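Local coordinates for insecticidal crystal protein Cry7Cal (Bacillus thuringiensis, PDB 5ZI1) that acts as an insecticidal crystal toxin active against locusts, probably by binding receptors on gut cells and making pores in their membranes, at residues D106-K109 and Q110-Y114; T469-P472 and A473-F477. All coordinates share one frame; numbering follows the deposited sequence.

Contact 1. Residues D106-K109 and Q110-Y114; sequences DKLK and QLLVY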
ATOM      1  N   ASP A 106     -15.481  24.602  31.451  1.00 65.74           N
ATOM      2  CA  ASP A 106     -14.940  24.235  32.757  1.00 66.60           C
ATOM      3  C   ASP A 106     -13.416  24.335  32.720  1.00 68.77           C
ATOM      4  O   ASP A 106     -12.745  23.540  32.048  1.00 67.72           O
ATOM      5  CB  ASP A 106     -15.411  22.831  33.127  1.00 69.77           C
ATOM      6  CG  ASP A 106     -14.929  22.375  34.500  1.00 73.26           C
ATOM      7  OD1 ASP A 106     -13.721  22.495  34.806  1.00 68.90           O
ATOM      8  OD2 ASP A 106     -15.770  21.859  35.272  1.00 77.21           O
ATOM      9  N   LYS A 107     -12.868  25.306  33.457  1.00 67.98           N
ATOM     10  CA  LYS A 107     -11.421  25.521  33.466  1.00 68.39           C
ATOM     11  C   LYS A 107     -10.675  24.275  33.937  1.00 64.11           C
ATOM     12  O   LYS A 107      -9.678  23.865  33.330  1.00 62.28           O
ATOM     13  CB  LYS A 107     -11.083  26.718  34.356  1.00 65.95           C
ATOM     14  CG  LYS A 107      -9.607  27.044  34.410  1.00 74.71           C
ATOM     15  CD  LYS A 107      -9.272  28.171  33.437  1.00 85.11           C
ATOM     16  CE  LYS A 107      -7.799  28.137  33.018  1.00 83.67           C
ATOM     17  NZ  LYS A 107      -7.278  29.479  32.604  1.00 80.10           N
ATOM     18  N   LEU A 108     -11.155  23.650  35.014  1.00 58.74           N
ATOM     19  CA  LEU A 108     -10.465  22.492  35.567  1.00 61.65           C
ATOM     20  C   LEU A 108     -10.447  21.311  34.595  1.00 66.17           C
ATOM     21  O   LEU A 108      -9.556  20.452  34.675  1.00 64.96           O
ATOM     22  CB  LEU A 108     -11.107  22.099  36.904  1.00 62.56           C
ATOM     23  CG  LEU A 108     -10.808  20.715  37.493  1.00 65.52           C
ATOM     24  CD1 LEU A 108      -9.355  20.614  37.948  1.00 71.10           C
ATOM     25  CD2 LEU A 108     -11.735  20.427  38.653  1.00 68.80           C
ATOM     26  N   LYS A 109     -11.404  21.239  33.670  1.00 62.96           N
ATOM     27  CA  LYS A 109     -11.365  20.139  32.715  1.00 60.54           C
ATOM     28  C   LYS A 109     -10.427  20.442  31.563  1.00 56.62           C
ATOM     29  O   LYS A 109      -9.877  19.518  30.961  1.00 55.42           O
ATOM     30  CB  LYS A 109     -12.775  19.815  32.214  1.00 62.37           C
ATOM     31  CG  LYS A 109     -13.539  18.933  33.195  1.00 60.82           C
ATOM     32  CD  LYS A 109     -15.037  18.902  32.921  1.00 69.60           C
ATOM     33  CE  LYS A 109     -15.761  18.058  33.971  1.00 67.42           C
ATOM     34  NZ  LYS A 109     -17.226  18.322  34.024  1.00 69.44           N
ATOM     35  N   GLN A 110     -10.221  21.720  31.251  1.00 59.03           N
ATOM     36  CA  GLN A 110      -9.138  22.085  30.343  1.00 60.46           C
ATOM     37  C   GLN A 110      -7.788  21.709  30.934  1.00 57.59           C
ATOM     38  O   GLN A 110      -6.935  21.135  30.250  1.00 54.33           O
ATOM     39  CB  GLN A 110      -9.175  23.578  30.045  1.00 59.47           C
ATOM     40  CG  GLN A 110     -10.308  24.001  29.170  1.00 64.51           C
ATOM     41  CD  GLN A 110     -10.584  25.461  29.318  1.00 65.77           C
ATOM     42  OE1 GLN A 110      -9.664  26.284  29.302  1.00 68.68           O
ATOM     43  NE2 GLN A 110     -11.851  25.803  29.505  1.00 64.75           N
ATOM     44  N   LEU A 111      -7.565  22.047  32.201  1.00 58.39           N
ATOM     45  CA  LEU A 111      -6.319  21.639  32.833  1.00 57.60           C
ATOM     46  C   LEU A 111      -6.121  20.143  32.704  1.00 62.05           C
ATOM     47  O   LEU A 111      -5.061  19.700  32.254  1.00 56.51           O
ATOM     48  CB  LEU A 111      -6.298  22.053  34.299  1.00 63.59           C
ATOM     49  CG  LEU A 111      -5.746  23.451  34.567  1.00 70.19           C
ATOM     50  CD1 LEU A 111      -6.127  24.475  33.491  1.00 68.56           C
ATOM     51  CD2 LEU A 111      -6.190  23.923  35.936  1.00 73.29           C
ATOM     52  N   LEU A 112      -7.179  19.358  32.990  1.00 60.20           N
ATOM     53  CA  LEU A 112      -7.061  17.905  33.088  1.00 61.34           C
ATOM     54  C   LEU A 112      -6.695  17.270  31.756  1.00 58.25           C
ATOM     55  O   LEU A 112      -5.894  16.333  31.718  1.00 57.09           O
ATOM     56  CB  LEU A 112      -8.357  17.291  33.624  1.00 62.27           C
ATOM     57  CG  LEU A 112      -8.494  17.368  35.144  1.00 65.73           C
ATOM     58  CD1 LEU A 112      -9.932  17.100  35.537  1.00 60.00           C
ATOM     59  CD2 LEU A 112      -7.547  16.382  35.829  1.00 57.31           C
ATOM     60  N   VAL A 113      -7.255  17.759  30.650  1.00 57.53           N
ATOM     61  CA  VAL A 113      -6.926  17.111  29.388  1.00 55.88           C
ATOM     62  C   VAL A 113      -5.554  17.558  28.903  1.00 53.62           C
ATOM     63  O   VAL A 113      -4.817  16.744  28.331  1.00 48.99           O
ATOM     64  CB  VAL A 113      -8.034  17.327  28.334  1.00 53.99           C
ATOM     65  CG1 VAL A 113      -8.232  18.813  28.012  1.00 55.31           C
ATOM     66  CG2 VAL A 113      -7.728  16.526  27.085  1.00 53.39           C
ATOM     67  N   TYR A 114      -5.169  18.814  29.175  1.00 54.96           N
ATOM     68  CA  TYR A 114      -3.797  19.250  28.923  1.00 52.90           C
ATOM     69  C   TYR A 114      -2.784  18.355  29.624  1.00 51.23           C
ATOM     70  O   TYR A 114      -1.793  17.933  29.000  1.00 48.46           O
ATOM     71  CB  TYR A 114      -3.589  20.696  29.341  1.00 51.68           C
ATOM     72  CG  TYR A 114      -2.134  21.142  29.269  1.00 55.02           C
ATOM     73  CD1 TYR A 114      -1.629  21.701  28.110  1.00 57.44           C
ATOM     74  CD2 TYR A 114      -1.273  21.014  30.346  1.00 57.92           C
ATOM     75  CE1 TYR A 114      -0.318  22.094  28.010  1.00 55.65           C
ATOM     76  CE2 TYR A 114       0.045  21.412  30.255  1.00 60.21           C
ATOM     77  CZ  TYR A 114       0.515  21.966  29.092  1.00 60.51           C
ATOM     78  OH  TYR A 114       1.831  22.388  28.996  1.00 55.85           O
TER
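With its CG anti to its own carbonyl carbon (chi1 -81°), L112 lies back over the preceding turn of the helix and covers the carbonyl of L108, CG of L112 being 3.3 Å from O of L108. CD1 of L112 is then 4.2 Å from CG of L108, a loose apolar touch one turn apart. K107 meets L111 differently. Its CG extends anti to the backbone N, the chain bends at chi2 (98°), and CE of K107 comes to 4.1 Å from CD1 of L111. On another side of the helix the Q110 amide comes back toward the first turn, NE2 lying 3.5 Å from O of D106; its hydrogen bond, however, goes to the backbone O of R104, which fixes the amide against the loop before the helix.

The start of the helix is marked by a side-chain cap: D106 OD1 accepts the N-H of K109 at 2.9 Å, met from above the carboxylate plane, while the D106 carbonyl takes Q110 N at 3.2 Å. Between K107 O and L111 N the bond is 3.0 Å long and nearly straight, 166° at the hydrogen. V113, the buried member, faces Y93, A96 and W100 of helix 73-101. A carboxylate that caps the first turn, followed by i to i+4 bonding, identifies D106 as the N-cap of helix 107-127, where the chain reverses after helix 73-101 within the N-terminal helical bundle of a delta-endotoxin.

Contact 2. Residues T469-P472 and A473-F477; sequences TQIP and AVKAF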
ATOM      1  N   THR A 469      -8.389  16.442  -2.254  1.00 49.32           N
ATOM      2  CA  THR A 469      -8.321  15.219  -3.028  1.00 50.06           C
ATOM      3  C   THR A 469      -6.866  14.988  -3.379  1.00 50.33           C
ATOM      4  O   THR A 469      -6.251  15.806  -4.072  1.00 48.57           O
ATOM      5  CB  THR A 469      -9.193  15.294  -4.283  1.00 50.49           C
ATOM      6  OG1 THR A 469     -10.489  15.782  -3.917  1.00 46.88           O
ATOM      7  CG2 THR A 469      -9.350  13.894  -4.875  1.00 46.75           C
ATOM      8  N   GLN A 470      -6.306  13.896  -2.877  1.00 48.37           N
ATOM      9  CA  GLN A 470      -4.895  13.608  -3.089  1.00 47.24           C
ATOM     10  C   GLN A 470      -4.841  12.459  -4.084  1.00 47.73           C
ATOM     11  O   GLN A 470      -5.244  11.330  -3.772  1.00 44.61           O
ATOM     12  CB  GLN A 470      -4.180  13.291  -1.776  1.00 40.72           C
ATOM     13  CG  GLN A 470      -2.677  13.048  -1.919  1.00 46.25           C
ATOM     14  CD  GLN A 470      -2.056  12.479  -0.652  1.00 49.35           C
ATOM     15  OE1 GLN A 470      -2.273  11.321  -0.320  1.00 47.56           O
ATOM     16  NE2 GLN A 470      -1.294  13.301   0.070  1.00 45.97           N
ATOM     17  N   ILE A 471      -4.361  12.761  -5.281  1.00 43.39           N
ATOM     18  CA  ILE A 471      -4.361  11.848  -6.408  1.00 45.90           C
ATOM     19  C   ILE A 471      -2.905  11.570  -6.757  1.00 51.03           C
ATOM     20  O   ILE A 471      -2.160  12.504  -7.072  1.00 47.12           O
ATOM     21  CB  ILE A 471      -5.098  12.425  -7.626  1.00 44.11           C
ATOM     22  CG1 ILE A 471      -6.532  12.812  -7.262  1.00 45.27           C
ATOM     23  CG2 ILE A 471      -5.065  11.420  -8.764  1.00 48.14           C
ATOM     24  CD1 ILE A 471      -7.360  13.280  -8.472  1.00 48.68           C
ATOM     25  N   PRO A 472      -2.459  10.318  -6.711  1.00 43.48           N
ATOM     26  CA  PRO A 472      -1.070  10.026  -7.049  1.00 42.50           C
ATOM     27  C   PRO A 472      -0.810  10.318  -8.505  1.00 44.20           C
ATOM     28  O   PRO A 472      -1.681  10.163  -9.359  1.00 47.38           O
ATOM     29  CB  PRO A 472      -0.939   8.530  -6.750  1.00 43.50           C
ATOM     30  CG  PRO A 472      -1.932   8.314  -5.664  1.00 43.45           C
ATOM     31  CD  PRO A 472      -3.103   9.204  -6.011  1.00 42.01           C
ATOM     32  N   ALA A 473       0.409  10.763  -8.782  1.00 45.90           N
ATOM     33  CA  ALA A 473       0.799  10.993 -10.163  1.00 46.71           C
ATOM     34  C   ALA A 473       0.605   9.740 -11.008  1.00 45.24           C
ATOM     35  O   ALA A 473       0.295   9.837 -12.201  1.00 47.42           O
ATOM     36  CB  ALA A 473       2.256  11.476 -10.215  1.00 44.52           C
ATOM     37  N   VAL A 474       0.775   8.556 -10.416  1.00 39.59           N
ATOM     38  CA  VAL A 474       0.615   7.343 -11.206  1.00 49.63           C
ATOM     39  C   VAL A 474      -0.834   7.084 -11.599  1.00 44.53           C
ATOM     40  O   VAL A 474      -1.074   6.236 -12.456  1.00 47.16           O
ATOM     41  CB  VAL A 474       1.219   6.117 -10.487  1.00 45.69           C
ATOM     42  CG1 VAL A 474       2.715   6.290 -10.356  1.00 44.05           C
ATOM     43  CG2 VAL A 474       0.594   5.913  -9.131  1.00 43.72           C
ATOM     44  N   LYS A 475      -1.805   7.822 -11.036  1.00 47.85           N
ATOM     45  CA  LYS A 475      -3.181   7.755 -11.530  1.00 45.25           C
ATOM     46  C   LYS A 475      -3.345   8.384 -12.914  1.00 47.70           C
ATOM     47  O   LYS A 475      -4.438   8.293 -13.487  1.00 47.46           O
ATOM     48  CB  LYS A 475      -4.155   8.417 -10.551  1.00 42.32           C
ATOM     49  CG  LYS A 475      -4.271   7.731  -9.178  1.00 41.00           C
ATOM     50  CD  LYS A 475      -4.799   6.295  -9.304  1.00 48.13           C
ATOM     51  CE  LYS A 475      -6.243   6.238  -9.829  1.00 44.48           C
ATOM     52  NZ  LYS A 475      -7.278   6.662  -8.819  1.00 42.34           N
ATOM     53  N   ALA A 476      -2.297   9.000 -13.463  1.00 51.86           N
ATOM     54  CA  ALA A 476      -2.267   9.415 -14.861  1.00 47.81           C
ATOM     55  C   ALA A 476      -2.556   8.231 -15.789  1.00 51.34           C
ATOM     56  O   ALA A 476      -2.607   7.070 -15.369  1.00 47.64           O
ATOM     57  CB  ALA A 476      -0.904  10.004 -15.216  1.00 41.24           C
ATOM     58  N   PHE A 477      -2.733   8.543 -17.086  1.00 52.58           N
ATOM     59  CA  PHE A 477      -2.873   7.515 -18.113  1.00 51.24           C
ATOM     60  C   PHE A 477      -1.837   7.621 -19.220  1.00 52.36           C
ATOM     61  O   PHE A 477      -1.789   6.734 -20.083  1.00 52.25           O
ATOM     62  CB  PHE A 477      -4.280   7.540 -18.735  1.00 50.91           C
ATOM     63  CG  PHE A 477      -4.528   8.705 -19.654  1.00 54.14           C
ATOM     64  CD1 PHE A 477      -4.216   8.625 -21.004  1.00 53.38           C
ATOM     65  CD2 PHE A 477      -5.085   9.877 -19.165  1.00 53.01           C
ATOM     66  CE1 PHE A 477      -4.439   9.693 -21.842  1.00 56.34           C
ATOM     67  CE2 PHE A 477      -5.311  10.947 -19.998  1.00 53.69           C
ATOM     68  CZ  PHE A 477      -4.986  10.857 -21.339  1.00 57.78           C
TER
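K475 NZ is gripped by three oxygens: a salt bridge to E248 OE1 and hydrogen bonds to the backbone O of R458 and to OD1 of N461. Three acceptors surround this ammonium group in a buried setting, and the carboxylate would be expected to stabilise its positive charge. The chain leading there is curled rather than extended, with a first torsion of -64° and similar turns at each later bond. Near its base it serves as apolar packing. CB of K475 touches CG2 of I471 at 3.6 Å, the two side chains crossing at about a right angle, whereas CG of K475 runs alongside the P472 ring, 3.7 Å from its CD. The base of K475 thus packs on I471 and P472, four and three residues earlier, while its charged end goes on to E248.

Across the same turn, K475 N binds P472 O at 2.9 Å, with 151° at the hydrogen and the i to i+3 spacing of a 3-10 turn. A second bond of the same spacing, A476 N to A473 O at 3.0 Å, completes a short 3-10 turn over residues 473-475. One methyl of V474, CG2, reaches the CB corner of P472 at 3.9 Å.

The turn ends strand 468-472, which lies between strand 245-246, parallel to it, and strand 589-599, antiparallel to it. Beyond the turn the chain passes to strand 478-479, an outer strand of the sheet that holds strand 508-513, on which I471 packs through M512 and A476 through F510.

Contact 1 comes first along the chain, at the start of helix 107-127 in the N-terminal helical domain; contact 2 follows more than 350 residues later, where strand 468-472 ends in the C-terminal beta domain. Their centres are about 43 Å apart and their nearest atoms about 28 Å, and they share no helix or sheet. Contact 1 lies at the surface, about 40 Å from the centre of the chain, whereas contact 2 is buried, about 14 Å from it. Together they sample two of the three domains of the toxin: a helix start at the periphery of the bundle, the part generally associated with pore formation, and a strand end near the junction with the middle domain.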